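Local coordinates for protein putative aminooxidase (Propionibacterium acnes, PDB 2BA9) that isomerises polyunsaturated fatty acids, producing conjugated linoleic acid, and carries a bound flavin-adenine dinucleotide, at residues 46-51 / 204-209. Sequence-based numbering, arbitrary orientation.
Sequences CHSPNY and GTQAMF. With FAD (flavin-adenine dinucleotide), chain D.
Ser48 and Gln206 grip each other through two hydrogen bonds. The amide N of Ser48 gives its hydrogen to Gln206 OE1 at 2.9 Å, approaching from above the carbonyl plane, 49° out of it. In return Gln206 N donates to Ser48 OG at 3.0 Å. Gln206 CG lies anti to the backbone N (chi1 -174°), and the chain stays extended beyond it, which carries the carboxamide out to the Ser48 amide. Cys46 O packs on this chain, 3.2 Å from Gln206 CB. The amide end is held further, since NE2 bonds to Val42 O. Ser48 OG also bonds to Glu57, whose other carboxylate oxygen takes Thr205 N. With no side chain in the way, Gly204 brings its CA to 3.4 Å from Ser48 OG; its phi is positive (85°). Nearer the cofactor, Cys46 SG meets Phe209 CE2 at 3.7 Å, an oblique sulfur-aromatic contact. Phe408 and Pro16 also touch both of these side chains.

The other side is looser. The partly exposed His47 ring runs beside the Gln206 amide, and His47 ND1 lies 3.8 Å from Gln206 NE2. The contact joins an FAD-pocket loop, through Cys46, to helix 204-215, within the FAD-binding fold of the flavin-containing amine oxidoreductase family.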
ATOM      1  N   CYS A  46       6.517   4.706   2.856  1.00 25.00           N
ATOM      2  CA  CYS A  46       7.380   4.255   3.944  1.00 25.51           C
ATOM      3  C   CYS A  46       8.074   5.504   4.460  1.00 25.48           C
ATOM      4  O   CYS A  46       9.097   5.928   3.908  1.00 25.76           O
ATOM      5  CB  CYS A  46       8.401   3.247   3.458  1.00 25.64           C
ATOM      6  SG  CYS A  46       7.663   1.707   2.911  1.00 26.87           S
ATOM      7  N   HIS A  47       7.498   6.091   5.508  1.00 25.30           N
ATOM      8  CA  HIS A  47       7.863   7.435   5.950  1.00 25.40           C
ATOM      9  C   HIS A  47       7.970   7.468   7.449  1.00 25.42           C
ATOM     10  O   HIS A  47       6.949   7.399   8.154  1.00 25.48           O
ATOM     11  CB  HIS A  47       6.812   8.430   5.479  1.00 25.41           C
ATOM     12  CG  HIS A  47       7.275   9.850   5.489  1.00 26.78           C
ATOM     13  ND1 HIS A  47       8.210  10.328   4.598  1.00 27.99           N
ATOM     14  CD2 HIS A  47       6.932  10.897   6.275  1.00 26.64           C
ATOM     15  CE1 HIS A  47       8.420  11.612   4.833  1.00 27.79           C
ATOM     16  NE2 HIS A  47       7.650  11.982   5.839  1.00 26.76           N
ATOM     17  N   SER A  48       9.201   7.623   7.931  1.00 25.44           N
ATOM     18  CA  SER A  48       9.522   7.445   9.341  1.00 25.71           C
ATOM     19  C   SER A  48      10.277   8.654   9.930  1.00 25.85           C
ATOM     20  O   SER A  48      11.503   8.636  10.023  1.00 25.26           O
ATOM     21  CB  SER A  48      10.360   6.172   9.501  1.00 25.94           C
ATOM     22  OG  SER A  48       9.859   5.126   8.676  1.00 25.97           O
ATOM     23  N   PRO A  49       9.545   9.708  10.330  1.00 25.67           N
ATOM     24  CA  PRO A  49      10.201  10.868  10.933  1.00 25.43           C
ATOM     25  C   PRO A  49      10.629  10.683  12.386  1.00 25.19           C
ATOM     26  O   PRO A  49      10.249   9.720  13.045  1.00 24.83           O
ATOM     27  CB  PRO A  49       9.141  11.976  10.832  1.00 25.42           C
ATOM     28  CG  PRO A  49       7.970  11.384  10.087  1.00 24.94           C
ATOM     29  CD  PRO A  49       8.090   9.910  10.223  1.00 25.73           C
ATOM     30  N   ASN A  50      11.408  11.646  12.863  1.00 24.74           N
ATOM     31  CA  ASN A  50      12.027  11.579  14.169  1.00 24.44           C
ATOM     32  C   ASN A  50      11.227  12.357  15.216  1.00 24.08           C
ATOM     33  O   ASN A  50      10.607  13.388  14.915  1.00 24.15           O
ATOM     34  CB  ASN A  50      13.449  12.144  14.122  1.00 24.14           C
ATOM     35  CG  ASN A  50      14.361  11.397  13.178  1.00 23.97           C
ATOM     36  OD1 ASN A  50      15.095  10.505  13.596  1.00 25.49           O
ATOM     37  ND2 ASN A  50      14.357  11.782  11.908  1.00 23.60           N
ATOM     38  N   TYR A  51      11.264  11.858  16.447  1.00 24.05           N
ATOM     39  CA  TYR A  51      10.726  12.566  17.599  1.00 23.97           C
ATOM     40  C   TYR A  51      11.406  12.033  18.848  1.00 24.19           C
ATOM     41  O   TYR A  51      11.352  10.848  19.099  1.00 23.74           O
ATOM     42  CB  TYR A  51       9.215  12.380  17.725  1.00 23.79           C
ATOM     43  CG  TYR A  51       8.597  13.211  18.851  1.00 23.67           C
ATOM     44  CD1 TYR A  51       8.484  14.595  18.731  1.00 24.08           C
ATOM     45  CD2 TYR A  51       8.131  12.619  20.017  1.00 23.41           C
ATOM     46  CE1 TYR A  51       7.932  15.368  19.738  1.00 24.45           C
ATOM     47  CE2 TYR A  51       7.563  13.399  21.050  1.00 24.75           C
ATOM     48  CZ  TYR A  51       7.477  14.772  20.899  1.00 24.48           C
ATOM     49  OH  TYR A  51       6.922  15.568  21.879  1.00 23.54           O
ATOM     50  N   GLY A 204      12.458   2.435  11.469  1.00 24.60           N
ATOM     51  CA  GLY A 204      11.349   2.705  10.570  1.00 24.53           C
ATOM     52  C   GLY A 204      11.437   2.002   9.232  1.00 24.53           C
ATOM     53  O   GLY A 204      12.539   1.646   8.767  1.00 23.47           O
ATOM     54  N   THR A 205      10.272   1.793   8.614  1.00 24.63           N
ATOM     55  CA  THR A 205      10.224   1.178   7.300  1.00 25.19           C
ATOM     56  C   THR A 205      11.016   2.040   6.304  1.00 25.18           C
ATOM     57  O   THR A 205      11.628   1.497   5.388  1.00 25.15           O
ATOM     58  CB  THR A 205       8.783   0.942   6.788  1.00 25.14           C
ATOM     59  OG1 THR A 205       8.039   2.165   6.846  1.00 27.88           O
ATOM     60  CG2 THR A 205       8.067  -0.118   7.618  1.00 25.07           C
ATOM     61  N   GLN A 206      11.044   3.363   6.514  1.00 24.83           N
ATOM     62  CA  GLN A 206      11.739   4.271   5.592  1.00 24.75           C
ATOM     63  C   GLN A 206      13.246   3.988   5.519  1.00 24.79           C
ATOM     64  O   GLN A 206      13.851   4.140   4.459  1.00 24.07           O
ATOM     65  CB  GLN A 206      11.497   5.729   5.981  1.00 24.89           C
ATOM     66  CG  GLN A 206      12.079   6.754   4.981  1.00 25.34           C
ATOM     67  CD  GLN A 206      11.775   8.204   5.341  1.00 26.23           C
ATOM     68  OE1 GLN A 206      11.520   8.530   6.512  1.00 27.02           O
ATOM     69  NE2 GLN A 206      11.792   9.084   4.331  1.00 24.05           N
ATOM     70  N   ALA A 207      13.833   3.549   6.639  1.00 24.90           N
ATOM     71  CA  ALA A 207      15.290   3.393   6.761  1.00 25.15           C
ATOM     72  C   ALA A 207      15.912   2.533   5.670  1.00 25.47           C
ATOM     73  O   ALA A 207      16.931   2.902   5.102  1.00 25.41           O
ATOM     74  CB  ALA A 207      15.653   2.821   8.129  1.00 25.01           C
ATOM     75  N   MET A 208      15.302   1.376   5.400  1.00 25.37           N
ATOM     76  CA  MET A 208      15.868   0.414   4.461  1.00 25.68           C
ATOM     77  C   MET A 208      15.794   0.865   3.000  1.00 25.53           C
ATOM     78  O   MET A 208      16.597   0.442   2.175  1.00 25.36           O
ATOM     79  CB  MET A 208      15.221  -0.974   4.636  1.00 25.97           C
ATOM     80  CG  MET A 208      13.713  -1.046   4.404  1.00 26.99           C
ATOM     81  SD  MET A 208      13.001  -2.510   5.213  1.00 27.49           S
ATOM     82  CE  MET A 208      11.242  -2.287   4.868  1.00 26.17           C
ATOM     83  N   PHE A 209      14.829   1.718   2.683  1.00 25.70           N
ATOM     84  CA  PHE A 209      14.736   2.303   1.355  1.00 25.64           C
ATOM     85  C   PHE A 209      15.672   3.512   1.219  1.00 25.47           C
ATOM     86  O   PHE A 209      16.185   3.788   0.141  1.00 25.49           O
ATOM     87  CB  PHE A 209      13.291   2.649   1.042  1.00 25.60           C
ATOM     88  CG  PHE A 209      12.417   1.445   0.913  1.00 25.83           C
ATOM     89  CD1 PHE A 209      12.520   0.611  -0.208  1.00 27.59           C
ATOM     90  CD2 PHE A 209      11.528   1.110   1.914  1.00 26.31           C
ATOM     91  CE1 PHE A 209      11.724  -0.532  -0.336  1.00 26.78           C
ATOM     92  CE2 PHE A 209      10.726  -0.017   1.796  1.00 27.14           C
ATOM     93  CZ  PHE A 209      10.818  -0.843   0.661  1.00 26.35           C
TER
HETATM   94  PA  FAD D 500       4.743   5.487  -2.927  1.00 19.59           P
HETATM   95  O1A FAD D 500       5.206   4.823  -1.663  1.00 19.96           O
HETATM   96  O2A FAD D 500       3.531   6.388  -2.819  1.00 19.83           O
HETATM   97  O5B FAD D 500       5.934   6.399  -3.487  1.00 20.92           O
HETATM   98  C5B FAD D 500       5.720   7.069  -4.707  1.00 23.05           C
HETATM   99  C4B FAD D 500       6.838   8.059  -4.959  1.00 23.62           C
HETATM  100  O4B FAD D 500       6.618   8.688  -6.205  1.00 24.57           O
HETATM  101  C3B FAD D 500       6.907   9.134  -3.873  1.00 23.93           C
HETATM  102  O3B FAD D 500       8.212   9.203  -3.346  1.00 23.63           O
HETATM  103  C2B FAD D 500       6.479  10.392  -4.591  1.00 24.35           C
HETATM  104  O2B FAD D 500       7.017  11.580  -4.007  1.00 24.46           O
HETATM  105  C1B FAD D 500       6.870  10.065  -6.043  1.00 24.38           C
HETATM  106  N9A FAD D 500       6.097  10.897  -6.982  1.00 23.97           N
HETATM  107  C8A FAD D 500       4.726  11.035  -7.049  1.00 24.64           C
HETATM  108  N7A FAD D 500       4.424  11.918  -8.042  1.00 23.58           N
HETATM  109  C5A FAD D 500       5.587  12.343  -8.609  1.00 24.46           C
HETATM  110  C6A FAD D 500       5.883  13.251  -9.645  1.00 23.92           C
HETATM  111  N6A FAD D 500       4.896  13.591 -10.536  1.00 23.78           N
HETATM  112  N1A FAD D 500       7.212  13.443 -10.007  1.00 24.67           N
HETATM  113  C2A FAD D 500       8.243  12.810  -9.328  1.00 25.15           C
HETATM  114  N3A FAD D 500       7.939  11.922  -8.305  1.00 24.60           N
HETATM  115  C4A FAD D 500       6.645  11.706  -7.937  1.00 24.25           C
HETATM  116  N1  FAD D 500       2.701  -1.421   3.137  1.00 25.89           N
HETATM  117  C2  FAD D 500       2.992  -2.686   3.607  1.00 28.77           C
HETATM  118  O2  FAD D 500       3.597  -3.483   2.891  1.00 25.85           O
HETATM  119  N3  FAD D 500       2.577  -3.061   4.870  1.00 29.83           N
HETATM  120  C4  FAD D 500       1.900  -2.166   5.673  1.00 29.28           C
HETATM  121  O4  FAD D 500       1.558  -2.529   6.810  1.00 30.85           O
HETATM  122  C4X FAD D 500       1.617  -0.879   5.204  1.00 27.21           C
HETATM  123  N5  FAD D 500       0.920   0.038   5.972  1.00 24.38           N
HETATM  124  C5X FAD D 500       0.780   1.356   5.583  1.00 24.27           C
HETATM  125  C6  FAD D 500       0.200   2.290   6.439  1.00 23.47           C
HETATM  126  C7  FAD D 500       0.100   3.623   6.047  1.00 23.93           C
HETATM  127  C7M FAD D 500      -0.515   4.606   7.003  1.00 23.84           C
HETATM  128  C8  FAD D 500       0.569   4.016   4.797  1.00 23.67           C
HETATM  129  C8M FAD D 500       0.482   5.437   4.327  1.00 22.83           C
HETATM  130  C9  FAD D 500       1.141   3.074   3.947  1.00 23.66           C
HETATM  131  C9A FAD D 500       1.246   1.734   4.322  1.00 24.16           C
HETATM  132  N10 FAD D 500       1.801   0.761   3.471  1.00 23.80           N
HETATM  133  C10 FAD D 500       2.046  -0.513   3.932  1.00 25.30           C
HETATM  134  C1' FAD D 500       1.822   0.957   1.992  1.00 20.63           C
HETATM  135  C2' FAD D 500       3.226   1.247   1.475  1.00 19.91           C
HETATM  136  O2' FAD D 500       3.879   2.255   2.239  1.00 21.29           O
HETATM  137  C3' FAD D 500       3.098   1.660   0.017  1.00 20.46           C
HETATM  138  O3' FAD D 500       2.311   0.690  -0.681  1.00 20.43           O
HETATM  139  C4' FAD D 500       4.466   1.820  -0.626  1.00 20.53           C
HETATM  140  O4' FAD D 500       5.144   2.962  -0.118  1.00 24.59           O
HETATM  141  C5' FAD D 500       4.282   1.899  -2.135  1.00 21.46           C
HETATM  142  O5' FAD D 500       5.462   2.348  -2.740  1.00 20.30           O
HETATM  143  P   FAD D 500       5.406   3.051  -4.199  1.00 20.53           P
HETATM  144  O1P FAD D 500       6.791   3.508  -4.619  1.00 20.58           O
HETATM  145  O2P FAD D 500       4.813   2.074  -5.154  1.00 23.73           O
HETATM  146  O3P FAD D 500       4.484   4.356  -4.038  1.00 21.28           O